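Side-chain contacts in pyrrolidone-carboxylate peptidase (Pyrococcus furiosus, PDB 1X10), which removes N-terminal pyroglutamyl (5-oxoproline) groups from peptides, generally sparing those with proline as the second residue, as a thiol protease of the C15 family: residues Glu50-Glu53 / Lys54-Glu58; Val196-Ala199 / Ile200-Leu204. The protein carries 3 engineered substitutions. All blocks are in the same frame, centred on the assembly; numbering follows the deposited sequence.

Contact 1 of 2, residues Glu50-Glu53 / Lys54-Glu58; sequences EVLE and KTLEE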
ATOM      1  N   GLU A  50      21.058 -14.758  24.689  1.00 18.24           N
ATOM      2  CA  GLU A  50      22.302 -15.380  25.140  1.00 18.61           C
ATOM      3  C   GLU A  50      23.465 -14.917  24.277  1.00 17.81           C
ATOM      4  O   GLU A  50      24.483 -14.446  24.787  1.00 18.14           O
ATOM      5  CB  GLU A  50      22.212 -16.905  25.050  1.00 20.49           C
ATOM      6  CG  GLU A  50      21.189 -17.545  25.958  1.00 23.68           C
ATOM      7  CD  GLU A  50      21.150 -19.055  25.790  1.00 25.55           C
ATOM      8  OE1 GLU A  50      22.217 -19.694  25.923  1.00 27.35           O
ATOM      9  OE2 GLU A  50      20.059 -19.603  25.524  1.00 27.25           O
ATOM     10  N   VAL A  51      23.309 -15.074  22.968  1.00 16.59           N
ATOM     11  CA  VAL A  51      24.342 -14.682  22.019  1.00 16.20           C
ATOM     12  C   VAL A  51      24.641 -13.190  22.130  1.00 15.89           C
ATOM     13  O   VAL A  51      25.803 -12.787  22.166  1.00 15.80           O
ATOM     14  CB  VAL A  51      23.917 -15.012  20.567  1.00 15.76           C
ATOM     15  CG1 VAL A  51      25.001 -14.585  19.593  1.00 14.84           C
ATOM     16  CG2 VAL A  51      23.649 -16.505  20.437  1.00 16.02           C
ATOM     17  N   LEU A  52      23.589 -12.379  22.201  1.00 15.53           N
ATOM     18  CA  LEU A  52      23.741 -10.931  22.302  1.00 15.84           C
ATOM     19  C   LEU A  52      24.563 -10.568  23.541  1.00 16.16           C
ATOM     20  O   LEU A  52      25.544  -9.833  23.454  1.00 15.22           O
ATOM     21  CB  LEU A  52      22.369 -10.260  22.404  1.00 16.34           C
ATOM     22  CG  LEU A  52      22.186  -8.799  21.971  1.00 17.35           C
ATOM     23  CD1 LEU A  52      21.115  -8.159  22.846  1.00 16.75           C
ATOM     24  CD2 LEU A  52      23.470  -8.023  22.075  1.00 17.87           C
ATOM     25  N   GLU A  53      24.145 -11.083  24.694  1.00 16.40           N
ATOM     26  CA  GLU A  53      24.833 -10.809  25.951  1.00 17.78           C
ATOM     27  C   GLU A  53      26.298 -11.229  25.896  1.00 17.57           C
ATOM     28  O   GLU A  53      27.180 -10.464  26.272  1.00 17.28           O
ATOM     29  CB  GLU A  53      24.145 -11.539  27.110  1.00 18.76           C
ATOM     30  CG  GLU A  53      22.686 -11.169  27.341  1.00 21.44           C
ATOM     31  CD  GLU A  53      22.472  -9.687  27.595  1.00 22.99           C
ATOM     32  OE1 GLU A  53      23.384  -9.032  28.139  1.00 24.71           O
ATOM     33  OE2 GLU A  53      21.379  -9.176  27.267  1.00 24.26           O
ATOM     34  N   LYS A  54      26.549 -12.450  25.433  1.00 17.71           N
ATOM     35  CA  LYS A  54      27.910 -12.958  25.339  1.00 18.37           C
ATOM     36  C   LYS A  54      28.753 -12.067  24.434  1.00 17.61           C
ATOM     37  O   LYS A  54      29.892 -11.739  24.762  1.00 17.10           O
ATOM     38  CB  LYS A  54      27.910 -14.390  24.797  1.00 20.08           C
ATOM     39  CG  LYS A  54      27.180 -15.385  25.682  1.00 22.77           C
ATOM     40  CD  LYS A  54      27.182 -16.781  25.072  1.00 24.67           C
ATOM     41  CE  LYS A  54      26.278 -17.732  25.850  1.00 25.74           C
ATOM     42  NZ  LYS A  54      26.691 -17.858  27.272  1.00 27.77           N
ATOM     43  N   THR A  55      28.184 -11.668  23.302  1.00 16.92           N
ATOM     44  CA  THR A  55      28.883 -10.815  22.351  1.00 16.66           C
ATOM     45  C   THR A  55      29.229  -9.462  22.963  1.00 16.64           C
ATOM     46  O   THR A  55      30.359  -8.989  22.846  1.00 16.21           O
ATOM     47  CB  THR A  55      28.035 -10.594  21.087  1.00 17.03           C
ATOM     48  OG1 THR A  55      27.717 -11.865  20.509  1.00 17.72           O
ATOM     49  CG2 THR A  55      28.798  -9.763  20.066  1.00 17.03           C
ATOM     50  N   LEU A  56      28.249  -8.837  23.610  1.00 16.93           N
ATOM     51  CA  LEU A  56      28.464  -7.541  24.247  1.00 17.50           C
ATOM     52  C   LEU A  56      29.546  -7.613  25.326  1.00 18.55           C
ATOM     53  O   LEU A  56      30.389  -6.722  25.428  1.00 18.43           O
ATOM     54  CB  LEU A  56      27.160  -7.029  24.867  1.00 17.14           C
ATOM     55  CG  LEU A  56      26.079  -6.560  23.890  1.00 16.88           C
ATOM     56  CD1 LEU A  56      24.828  -6.175  24.660  1.00 16.70           C
ATOM     57  CD2 LEU A  56      26.594  -5.381  23.074  1.00 15.84           C
ATOM     58  N   GLU A  57      29.522  -8.671  26.130  1.00 19.23           N
ATOM     59  CA  GLU A  57      30.510  -8.829  27.192  1.00 21.10           C
ATOM     60  C   GLU A  57      31.887  -9.150  26.619  1.00 20.98           C
ATOM     61  O   GLU A  57      32.908  -8.715  27.149  1.00 20.76           O
ATOM     62  CB  GLU A  57      30.081  -9.937  28.158  1.00 23.23           C
ATOM     63  CG  GLU A  57      31.096 -10.224  29.260  1.00 27.36           C
ATOM     64  CD  GLU A  57      30.594 -11.246  30.266  1.00 29.62           C
ATOM     65  OE1 GLU A  57      30.187 -12.350  29.841  1.00 31.71           O
ATOM     66  OE2 GLU A  57      30.610 -10.946  31.480  1.00 31.31           O
ATOM     67  N   GLU A  58      31.901  -9.915  25.534  1.00 20.35           N
ATOM     68  CA  GLU A  58      33.138 -10.309  24.875  1.00 20.80           C
ATOM     69  C   GLU A  58      33.854  -9.108  24.259  1.00 20.06           C
ATOM     70  O   GLU A  58      35.035  -8.875  24.507  1.00 19.19           O
ATOM     71  CB  GLU A  58      32.829 -11.320  23.768  1.00 21.60           C
ATOM     72  CG  GLU A  58      34.040 -11.783  22.971  1.00 24.24           C
ATOM     73  CD  GLU A  58      33.665 -12.313  21.595  1.00 25.31           C
ATOM     74  OE1 GLU A  58      32.672 -13.064  21.499  1.00 26.25           O
ATOM     75  OE2 GLU A  58      34.366 -11.982  20.613  1.00 26.05           O
TER
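Thr55 grips the carbonyl oxygen of Val51, one helical turn earlier, with two donors. Its OG1 lies 2.7 Å from Val51 O and its backbone N 2.9 Å from the same oxygen; the two reach it from opposite faces of the carbonyl plane, the hydroxyl standing 40° out of it. The first torsion makes this possible, because with chi1 at -57° OG1 sits beside the backbone N and turns back along the helix. Threonine suits a buried place here, since its hydroxyl is satisfied within its own helix. A valine in its place would probably leave Val51 O with the single backbone donor of this turn and put a methyl against that oxygen. On the next ridge, Leu52 CD2 presses against CD1 and CG of Leu56, 3.5 Å from CD1, tighter than ordinary van der Waals contact; chi2 of Leu52, at -148°, is away from a staggered value. Leucines suit this buried side, facing helix 141-156, where Leu52 meets Leu148 and Leu56 meets His152. Lys54 lays its long aliphatic stem over Glu50 O, CG 3.0 Å away, and keeps its amine on the exposed side; NZ is 5.0 Å from Glu50 OE1, too far for a salt bridge, though the opposite charges probably attract weakly. Glu53 OE1 makes a weak hydrogen bond to His152 ND1. Helix 47-59 also packs on Leu4 of strand 2-8 and Leu41 of strand 34-41.

Contact 2 of 2, residues Val196-Ala199 / Ile200-Leu204; sequences VKVA and IEVAL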
ATOM      1  N   VAL A 196      24.283   1.330   6.461  1.00 11.30           N
ATOM      2  CA  VAL A 196      24.792   0.905   7.760  1.00 11.70           C
ATOM      3  C   VAL A 196      26.187   1.493   7.999  1.00 12.35           C
ATOM      4  O   VAL A 196      26.504   1.916   9.107  1.00 11.43           O
ATOM      5  CB  VAL A 196      24.846  -0.645   7.864  1.00 11.33           C
ATOM      6  CG1 VAL A 196      25.461  -1.067   9.197  1.00 10.68           C
ATOM      7  CG2 VAL A 196      23.439  -1.216   7.742  1.00 11.40           C
ATOM      8  N   LYS A 197      27.017   1.523   6.957  1.00 13.31           N
ATOM      9  CA  LYS A 197      28.360   2.082   7.085  1.00 13.90           C
ATOM     10  C   LYS A 197      28.248   3.558   7.456  1.00 14.02           C
ATOM     11  O   LYS A 197      28.984   4.054   8.308  1.00 14.21           O
ATOM     12  CB  LYS A 197      29.142   1.948   5.774  1.00 15.20           C
ATOM     13  CG  LYS A 197      29.581   0.533   5.437  1.00 17.36           C
ATOM     14  CD  LYS A 197      30.450   0.517   4.181  1.00 18.99           C
ATOM     15  CE  LYS A 197      30.802  -0.911   3.774  1.00 20.10           C
ATOM     16  NZ  LYS A 197      31.556  -0.973   2.484  1.00 20.96           N
ATOM     17  N   VAL A 198      27.323   4.259   6.810  1.00 13.58           N
ATOM     18  CA  VAL A 198      27.119   5.673   7.094  1.00 13.83           C
ATOM     19  C   VAL A 198      26.682   5.891   8.542  1.00 13.23           C
ATOM     20  O   VAL A 198      27.163   6.804   9.211  1.00 13.51           O
ATOM     21  CB  VAL A 198      26.066   6.284   6.156  1.00 14.04           C
ATOM     22  CG1 VAL A 198      25.718   7.697   6.616  1.00 14.22           C
ATOM     23  CG2 VAL A 198      26.605   6.307   4.722  1.00 14.38           C
ATOM     24  N   ALA A 199      25.771   5.049   9.025  1.00 13.12           N
ATOM     25  CA  ALA A 199      25.286   5.158  10.396  1.00 12.32           C
ATOM     26  C   ALA A 199      26.448   5.011  11.375  1.00 12.24           C
ATOM     27  O   ALA A 199      26.534   5.736  12.372  1.00 11.89           O
ATOM     28  CB  ALA A 199      24.231   4.082  10.670  1.00 12.42           C
ATOM     29  N   ILE A 200      27.335   4.063  11.097  1.00 12.37           N
ATOM     30  CA  ILE A 200      28.493   3.831  11.958  1.00 12.72           C
ATOM     31  C   ILE A 200      29.395   5.069  11.976  1.00 13.32           C
ATOM     32  O   ILE A 200      29.819   5.534  13.035  1.00 12.93           O
ATOM     33  CB  ILE A 200      29.316   2.610  11.468  1.00 13.08           C
ATOM     34  CG1 ILE A 200      28.470   1.338  11.558  1.00 11.67           C
ATOM     35  CG2 ILE A 200      30.578   2.465  12.305  1.00 12.69           C
ATOM     36  CD1 ILE A 200      29.113   0.128  10.920  1.00 12.31           C
ATOM     37  N   GLU A 201      29.679   5.602  10.793  1.00 14.13           N
ATOM     38  CA  GLU A 201      30.522   6.784  10.662  1.00 15.26           C
ATOM     39  C   GLU A 201      29.946   7.965  11.436  1.00 14.99           C
ATOM     40  O   GLU A 201      30.664   8.649  12.174  1.00 14.56           O
ATOM     41  CB  GLU A 201      30.667   7.161   9.185  1.00 16.76           C
ATOM     42  CG  GLU A 201      31.332   6.085   8.346  1.00 19.94           C
ATOM     43  CD  GLU A 201      31.262   6.361   6.852  1.00 21.99           C
ATOM     44  OE1 GLU A 201      31.791   5.532   6.084  1.00 23.57           O
ATOM     45  OE2 GLU A 201      30.681   7.393   6.442  1.00 23.45           O
ATOM     46  N   VAL A 202      28.646   8.195  11.277  1.00 14.91           N
ATOM     47  CA  VAL A 202      27.985   9.298  11.967  1.00 15.31           C
ATOM     48  C   VAL A 202      27.991   9.080  13.485  1.00 15.75           C
ATOM     49  O   VAL A 202      28.193  10.026  14.250  1.00 15.12           O
ATOM     50  CB  VAL A 202      26.535   9.471  11.468  1.00 15.14           C
ATOM     51  CG1 VAL A 202      25.837  10.578  12.253  1.00 15.05           C
ATOM     52  CG2 VAL A 202      26.541   9.793   9.970  1.00 15.43           C
ATOM     53  N   ALA A 203      27.777   7.842  13.918  1.00 16.08           N
ATOM     54  CA  ALA A 203      27.782   7.538  15.344  1.00 17.37           C
ATOM     55  C   ALA A 203      29.176   7.819  15.905  1.00 18.75           C
ATOM     56  O   ALA A 203      29.323   8.493  16.929  1.00 18.48           O
ATOM     57  CB  ALA A 203      27.403   6.076  15.580  1.00 17.00           C
ATOM     58  N   LEU A 204      30.198   7.306  15.227  1.00 19.97           N
ATOM     59  CA  LEU A 204      31.576   7.503  15.659  1.00 22.25           C
ATOM     60  C   LEU A 204      31.930   8.982  15.775  1.00 24.54           C
ATOM     61  O   LEU A 204      32.516   9.414  16.768  1.00 24.16           O
ATOM     62  CB  LEU A 204      32.542   6.822  14.686  1.00 21.89           C
ATOM     63  CG  LEU A 204      32.614   5.294  14.751  1.00 20.85           C
ATOM     64  CD1 LEU A 204      33.385   4.769  13.552  1.00 20.54           C
ATOM     65  CD2 LEU A 204      33.279   4.867  16.055  1.00 20.68           C
TER
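Ile200 lays its CG1 over the carbonyl oxygen of Val196, 3.2 Å away, and carries CD1 on to within 4.2 Å of Val196 CG1. CG1 stands beside the backbone N, chi1 -63°, which sends this branch back toward the preceding turn. A second apolar pair follows another line of the helix: Val198 and Val202 run alongside each other in the same direction, with CG1 of Val198 4.0 Å from CG2 of Val202. Beta-branched residues fit here because one methyl can pack on the backbone, as Val202 CG2 does at 3.1 Å from Val198 O, and the side chain as a whole still meets helix 117-126. The small Ala203 rests its CB 3.3 Å from Ala199 O and packs on Ile63 of strand 63-69. Glu201, on the more open side, stretches its extended chain past Lys197 O, and its OE2 has a long, weak ion pair with Arg127. Val196 and Ile200 pack on Val5 of strand 2-8 and Leu26 of helix 18-26, whereas Val198 and Val202 face helix 117-126. Such a largely apolar helix, lying on the central strands between two others, is characteristic of the three-layer alpha/beta/alpha fold of this peptidase family.

Both contacts tie one helical turn to the next, and their helices cover opposite faces of the same sheet: Leu4 of strand 2-8 meets the helix of contact 1, while its neighbours Val3 and Val5 meet that of contact 2. The centres are 22 Å apart. Contact 2 is buried: branched aliphatics and alanines make up most of it, with Lys197 and Glu201 at its partly exposed margin. The helix of contact 1 is amphipathic here: leucines and a threonine turn inward, Glu50, Lys54 and Glu57 lie exposed, and Glu53 sits at the border, reaching helix 141-156. A side-chain hydroxyl supplements the backbone bonding in contact 1, whereas in contact 2 the hydrogen bonds between turns are all backbone to backbone.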